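Local coordinates for protein putative HTH-type transcriptional regulator PH0061 (Pyrococcus horikoshii, PDB 2DBB) that probably binds DNA in a sequence-specific manner through a helix-turn-helix domain, as a transcriptional regulator of the AsnC family, at residues Ile62-Ser76 with Gly103-Lys115. Sequence-based numbering, arbitrary orientation.
Sequences IDKLGYMYAIVLIKS and GRYNIIVRLLLPK
Strands 67-76 and 107-114 run antiparallel, M68, A70, V72 and I74 forming hydrogen-bonded pairs with L113, L111, V109 and I107. At the C-terminal end of strand 67-76, where 107-114 begins, N106 and I107 both face I74 in a classic beta bulge. The N106 amide, its CG held between backbone N and carbonyl carbon (chi1 56°), grips S76 twice: OD1 accepts S76 N on a lone pair at 2.7 Å, and ND2 donates to S76 OG at 3.1 Å. A leucine in place of N106 would probably leave S76 N and OG without these partners, since its branched end can neither accept nor donate a hydrogen bond. L73 CB sits over the centre of the Y105 ring, 3.7 Å from Y105 CG, a CH-pi contact. On the same face of the sheet, R110 bends at chi3 (-66°) to bring NH1 over one face of the Y69 ring, a cation-pi contact with the guanidinium steeply tilted (62°) to the ring, while I71 CD1 covers a guanidinium face; R110 NH1 also salt-bridges E99 of the second subunit. Beyond the strands, K115 NZ forms a salt bridge with D63 OD1 at 2.7 Å, syn but tilted out of the carboxylate plane. Strands 67-76 and 107-114 are the inner strands of the four-stranded sheet, flanked by 134-148 and 95-102 respectively; helices 79-89 and 117-129 pack on the face bearing I107, V109, L111 and L113.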
loop_
_atom_site.group_PDB
_atom_site.type_symbol
_atom_site.label_atom_id
_atom_site.label_comp_id
_atom_site.label_asym_id
_atom_site.label_seq_id
_atom_site.Cartn_x
_atom_site.Cartn_y
_atom_site.Cartn_z
ATOM N N ILE B 62 6.188 -3.852 8.982
ATOM C CA ILE B 62 7.433 -4.280 8.341
ATOM C C ILE B 62 8.681 -4.148 9.211
ATOM O O ILE B 62 9.640 -4.903 9.041
ATOM C CB ILE B 62 7.671 -3.536 7.002
ATOM C CG1 ILE B 62 8.029 -2.077 7.264
ATOM C CG2 ILE B 62 6.424 -3.616 6.133
ATOM C CD1 ILE B 62 8.572 -1.362 6.050
ATOM N N ASP B 63 8.676 -3.194 10.137
ATOM C CA ASP B 63 9.827 -3.021 11.010
ATOM C C ASP B 63 9.981 -4.273 11.869
ATOM O O ASP B 63 11.081 -4.810 12.002
ATOM C CB ASP B 63 9.652 -1.800 11.912
ATOM C CG ASP B 63 10.910 -1.478 12.699
ATOM O OD1 ASP B 63 11.896 -1.010 12.089
ATOM O OD2 ASP B 63 10.920 -1.704 13.927
ATOM N N LYS B 64 8.872 -4.751 12.433
ATOM C CA LYS B 64 8.904 -5.946 13.273
ATOM C C LYS B 64 9.291 -7.188 12.476
ATOM O O LYS B 64 9.726 -8.181 13.051
ATOM C CB LYS B 64 7.549 -6.177 13.941
ATOM C CG LYS B 64 7.113 -5.065 14.877
ATOM C CD LYS B 64 5.793 -5.437 15.541
ATOM C CE LYS B 64 5.194 -4.276 16.317
ATOM N NZ LYS B 64 6.081 -3.815 17.412
ATOM N N LEU B 65 9.124 -7.142 11.155
ATOM C CA LEU B 65 9.491 -8.278 10.309
ATOM C C LEU B 65 10.950 -8.187 9.902
ATOM O O LEU B 65 11.470 -9.097 9.263
ATOM C CB LEU B 65 8.635 -8.332 9.041
ATOM C CG LEU B 65 7.169 -8.753 9.151
ATOM C CD1 LEU B 65 6.534 -8.726 7.760
ATOM C CD2 LEU B 65 7.076 -10.148 9.761
ATOM N N GLY B 66 11.601 -7.079 10.250
ATOM C CA GLY B 66 13.000 -6.911 9.907
ATOM C C GLY B 66 13.228 -6.251 8.559
ATOM O O GLY B 66 14.282 -6.431 7.947
ATOM N N TYR B 67 12.251 -5.473 8.104
ATOM C CA TYR B 67 12.342 -4.789 6.822
ATOM C C TYR B 67 12.191 -3.281 6.987
ATOM O O TYR B 67 11.855 -2.789 8.062
ATOM C CB TYR B 67 11.230 -5.270 5.877
ATOM C CG TYR B 67 11.270 -6.734 5.507
ATOM C CD1 TYR B 67 12.292 -7.246 4.707
ATOM C CD2 TYR B 67 10.266 -7.603 5.932
ATOM C CE1 TYR B 67 12.311 -8.587 4.337
ATOM C CE2 TYR B 67 10.273 -8.945 5.571
ATOM C CZ TYR B 67 11.298 -9.431 4.773
ATOM O OH TYR B 67 11.301 -10.755 4.404
ATOM N N MET B 68 12.444 -2.564 5.894
ATOM C CA MET B 68 12.302 -1.118 5.845
ATOM C C MET B 68 11.871 -0.781 4.420
ATOM O O MET B 68 12.202 -1.504 3.477
ATOM C CB MET B 68 13.627 -0.410 6.175
ATOM C CG MET B 68 14.717 -0.519 5.105
ATOM S SD MET B 68 16.184 0.548 5.418
ATOM C CE MET B 68 15.574 2.092 4.902
ATOM N N TYR B 69 11.110 0.295 4.264
ATOM C CA TYR B 69 10.667 0.721 2.944
ATOM C C TYR B 69 11.616 1.750 2.362
ATOM O O TYR B 69 12.346 2.435 3.081
ATOM C CB TYR B 69 9.283 1.378 2.997
ATOM C CG TYR B 69 8.108 0.438 3.081
ATOM C CD1 TYR B 69 8.000 -0.655 2.223
ATOM C CD2 TYR B 69 7.068 0.674 3.984
ATOM C CE1 TYR B 69 6.884 -1.489 2.253
ATOM C CE2 TYR B 69 5.950 -0.154 4.025
ATOM C CZ TYR B 69 5.863 -1.234 3.152
ATOM O OH TYR B 69 4.748 -2.046 3.169
ATOM N N ALA B 70 11.586 1.849 1.042
ATOM C CA ALA B 70 12.366 2.828 0.311
ATOM C C ALA B 70 11.438 3.239 -0.814
ATOM O O ALA B 70 10.740 2.400 -1.387
ATOM C CB ALA B 70 13.640 2.210 -0.251
ATOM N N ILE B 71 11.393 4.534 -1.098
ATOM C CA ILE B 71 10.560 5.028 -2.175
ATOM C C ILE B 71 11.535 5.546 -3.216
ATOM O O ILE B 71 12.459 6.288 -2.889
ATOM C CB ILE B 71 9.652 6.196 -1.725
ATOM C CG1 ILE B 71 8.666 5.726 -0.646
ATOM C CG2 ILE B 71 8.908 6.754 -2.919
ATOM C CD1 ILE B 71 7.628 4.734 -1.133
ATOM N N VAL B 72 11.343 5.126 -4.460
ATOM C CA VAL B 72 12.196 5.575 -5.548
ATOM C C VAL B 72 11.377 6.464 -6.481
ATOM O O VAL B 72 10.352 6.055 -7.034
ATOM C CB VAL B 72 12.788 4.376 -6.316
ATOM C CG1 VAL B 72 13.671 4.865 -7.464
ATOM C CG2 VAL B 72 13.598 3.520 -5.356
ATOM N N LEU B 73 11.828 7.700 -6.618
ATOM C CA LEU B 73 11.169 8.691 -7.453
ATOM C C LEU B 73 11.968 8.790 -8.748
ATOM O O LEU B 73 13.162 9.094 -8.735
ATOM C CB LEU B 73 11.157 10.035 -6.722
ATOM C CG LEU B 73 10.634 9.960 -5.277
ATOM C CD1 LEU B 73 10.960 11.253 -4.544
ATOM C CD2 LEU B 73 9.137 9.704 -5.285
ATOM N N ILE B 74 11.308 8.533 -9.865
ATOM C CA ILE B 74 11.994 8.558 -11.148
ATOM C C ILE B 74 11.441 9.560 -12.142
ATOM O O ILE B 74 10.230 9.682 -12.309
ATOM C CB ILE B 74 11.941 7.164 -11.823
ATOM C CG1 ILE B 74 12.528 6.102 -10.893
ATOM C CG2 ILE B 74 12.688 7.201 -13.149
ATOM C CD1 ILE B 74 12.182 4.653 -11.296
ATOM N N LYS B 75 12.344 10.279 -12.801
ATOM C CA LYS B 75 11.965 11.221 -13.843
ATOM C C LYS B 75 12.592 10.683 -15.133
ATOM O O LYS B 75 13.810 10.608 -15.245
ATOM C CB LYS B 75 12.504 12.624 -13.556
ATOM C CG LYS B 75 11.982 13.669 -14.538
ATOM C CD LYS B 75 10.458 13.698 -14.509
ATOM C CE LYS B 75 9.860 14.643 -15.545
ATOM N NZ LYS B 75 8.359 14.614 -15.483
ATOM N N SER B 76 11.753 10.300 -16.091
ATOM C CA SER B 76 12.219 9.757 -17.365
ATOM C C SER B 76 12.551 10.807 -18.424
ATOM O O SER B 76 12.068 11.940 -18.384
ATOM C CB SER B 76 11.172 8.803 -17.940
ATOM O OG SER B 76 10.975 7.690 -17.089
ATOM N N GLY B 103 3.745 15.027 -12.780
ATOM C CA GLY B 103 4.379 15.931 -11.835
ATOM C C GLY B 103 5.891 15.882 -11.934
ATOM O O GLY B 103 6.428 15.482 -12.971
ATOM N N ARG B 104 6.588 16.259 -10.864
ATOM C CA ARG B 104 8.047 16.266 -10.907
ATOM C C ARG B 104 8.672 14.909 -11.235
ATOM O O ARG B 104 9.761 14.851 -11.803
ATOM C CB ARG B 104 8.637 16.795 -9.597
ATOM C CG ARG B 104 10.164 16.838 -9.637
ATOM C CD ARG B 104 10.815 17.432 -8.394
ATOM N NE ARG B 104 11.026 18.870 -8.518
ATOM C CZ ARG B 104 11.920 19.555 -7.811
ATOM N NH1 ARG B 104 12.690 18.929 -6.928
ATOM N NH2 ARG B 104 12.046 20.863 -7.984
ATOM N N TYR B 105 7.995 13.826 -10.868
ATOM C CA TYR B 105 8.489 12.481 -11.147
ATOM C C TYR B 105 7.366 11.706 -11.826
ATOM O O TYR B 105 6.223 11.726 -11.357
ATOM C CB TYR B 105 8.895 11.792 -9.844
ATOM C CG TYR B 105 9.930 12.567 -9.066
ATOM C CD1 TYR B 105 11.275 12.521 -9.422
ATOM C CD2 TYR B 105 9.559 13.377 -7.989
ATOM C CE1 TYR B 105 12.227 13.259 -8.725
ATOM C CE2 TYR B 105 10.504 14.123 -7.289
ATOM C CZ TYR B 105 11.831 14.058 -7.665
ATOM O OH TYR B 105 12.772 14.795 -6.989
ATOM N N ASN B 106 7.676 11.024 -12.926
ATOM C CA ASN B 106 6.639 10.281 -13.630
ATOM C C ASN B 106 6.530 8.817 -13.214
ATOM O O ASN B 106 5.559 8.146 -13.550
ATOM C CB ASN B 106 6.822 10.419 -15.148
ATOM C CG ASN B 106 8.191 9.977 -15.625
ATOM O OD1 ASN B 106 9.211 10.530 -15.227
ATOM N ND2 ASN B 106 8.215 8.976 -16.490
ATOM N N ILE B 107 7.510 8.320 -12.467
ATOM C CA ILE B 107 7.464 6.943 -11.997
ATOM C C ILE B 107 7.770 6.926 -10.502
ATOM O O ILE B 107 8.765 7.497 -10.048
ATOM C CB ILE B 107 8.480 6.039 -12.747
ATOM C CG1 ILE B 107 8.193 6.076 -14.251
ATOM C CG2 ILE B 107 8.354 4.594 -12.262
ATOM C CD1 ILE B 107 9.245 5.394 -15.109
ATOM N N ILE B 108 6.885 6.287 -9.747
ATOM C CA ILE B 108 7.016 6.176 -8.300
ATOM C C ILE B 108 7.050 4.701 -7.951
ATOM O O ILE B 108 6.122 3.967 -8.276
ATOM C CB ILE B 108 5.815 6.813 -7.565
ATOM C CG1 ILE B 108 5.643 8.270 -8.008
ATOM C CG2 ILE B 108 6.043 6.752 -6.049
ATOM C CD1 ILE B 108 6.846 9.118 -7.745
ATOM N N VAL B 109 8.113 4.284 -7.268
ATOM C CA VAL B 109 8.294 2.889 -6.903
ATOM C C VAL B 109 8.516 2.670 -5.412
ATOM O O VAL B 109 9.226 3.425 -4.766
ATOM C CB VAL B 109 9.515 2.294 -7.637
ATOM C CG1 VAL B 109 9.671 0.807 -7.284
ATOM C CG2 VAL B 109 9.359 2.486 -9.136
ATOM N N ARG B 110 7.897 1.633 -4.867
ATOM C CA ARG B 110 8.105 1.311 -3.466
ATOM C C ARG B 110 8.851 -0.015 -3.419
ATOM O O ARG B 110 8.469 -0.969 -4.097
ATOM C CB ARG B 110 6.784 1.169 -2.700
ATOM C CG ARG B 110 6.998 0.703 -1.255
ATOM C CD ARG B 110 5.682 0.450 -0.519
ATOM N NE ARG B 110 4.910 1.670 -0.308
ATOM C CZ ARG B 110 5.205 2.604 0.595
ATOM N NH1 ARG B 110 6.262 2.465 1.388
ATOM N NH2 ARG B 110 4.442 3.686 0.706
ATOM N N LEU B 111 9.911 -0.060 -2.616
ATOM C CA LEU B 111 10.723 -1.253 -2.436
ATOM C C LEU B 111 10.672 -1.714 -0.982
ATOM O O LEU B 111 10.618 -0.890 -0.061
ATOM C CB LEU B 111 12.193 -0.963 -2.754
ATOM C CG LEU B 111 12.601 -0.296 -4.063
ATOM C CD1 LEU B 111 14.110 -0.056 -4.042
ATOM C CD2 LEU B 111 12.196 -1.172 -5.242
ATOM N N LEU B 112 10.682 -3.029 -0.782
ATOM C CA LEU B 112 10.730 -3.601 0.560
ATOM C C LEU B 112 12.175 -4.068 0.658
ATOM O O LEU B 112 12.599 -4.930 -0.113
ATOM C CB LEU B 112 9.793 -4.805 0.704
ATOM C CG LEU B 112 9.807 -5.443 2.104
ATOM C CD1 LEU B 112 9.202 -4.469 3.100
ATOM C CD2 LEU B 112 9.022 -6.753 2.105
ATOM N N LEU B 113 12.935 -3.488 1.583
ATOM C CA LEU B 113 14.345 -3.834 1.742
ATOM C C LEU B 113 14.651 -4.404 3.116
ATOM O O LEU B 113 13.856 -4.264 4.052
ATOM C CB LEU B 113 15.220 -2.589 1.544
ATOM C CG LEU B 113 14.987 -1.711 0.317
ATOM C CD1 LEU B 113 15.750 -0.413 0.483
ATOM C CD2 LEU B 113 15.410 -2.441 -0.942
ATOM N N PRO B 114 15.816 -5.058 3.257
ATOM C CA PRO B 114 16.213 -5.632 4.542
ATOM C C PRO B 114 16.528 -4.445 5.442
ATOM O O PRO B 114 17.057 -3.436 4.972
ATOM C CB PRO B 114 17.470 -6.426 4.195
ATOM C CG PRO B 114 17.288 -6.753 2.746
ATOM C CD PRO B 114 16.738 -5.479 2.190
ATOM N N LYS B 115 16.202 -4.555 6.725
ATOM C CA LYS B 115 16.456 -3.463 7.651
ATOM C C LYS B 115 17.953 -3.170 7.794
ATOM O O LYS B 115 18.342 -2.053 8.141
ATOM C CB LYS B 115 15.842 -3.783 9.016
ATOM C CG LYS B 115 15.675 -2.561 9.889
ATOM C CD LYS B 115 14.929 -2.868 11.174
ATOM C CE LYS B 115 14.816 -1.614 12.029
ATOM N NZ LYS B 115 14.146 -1.870 13.336
#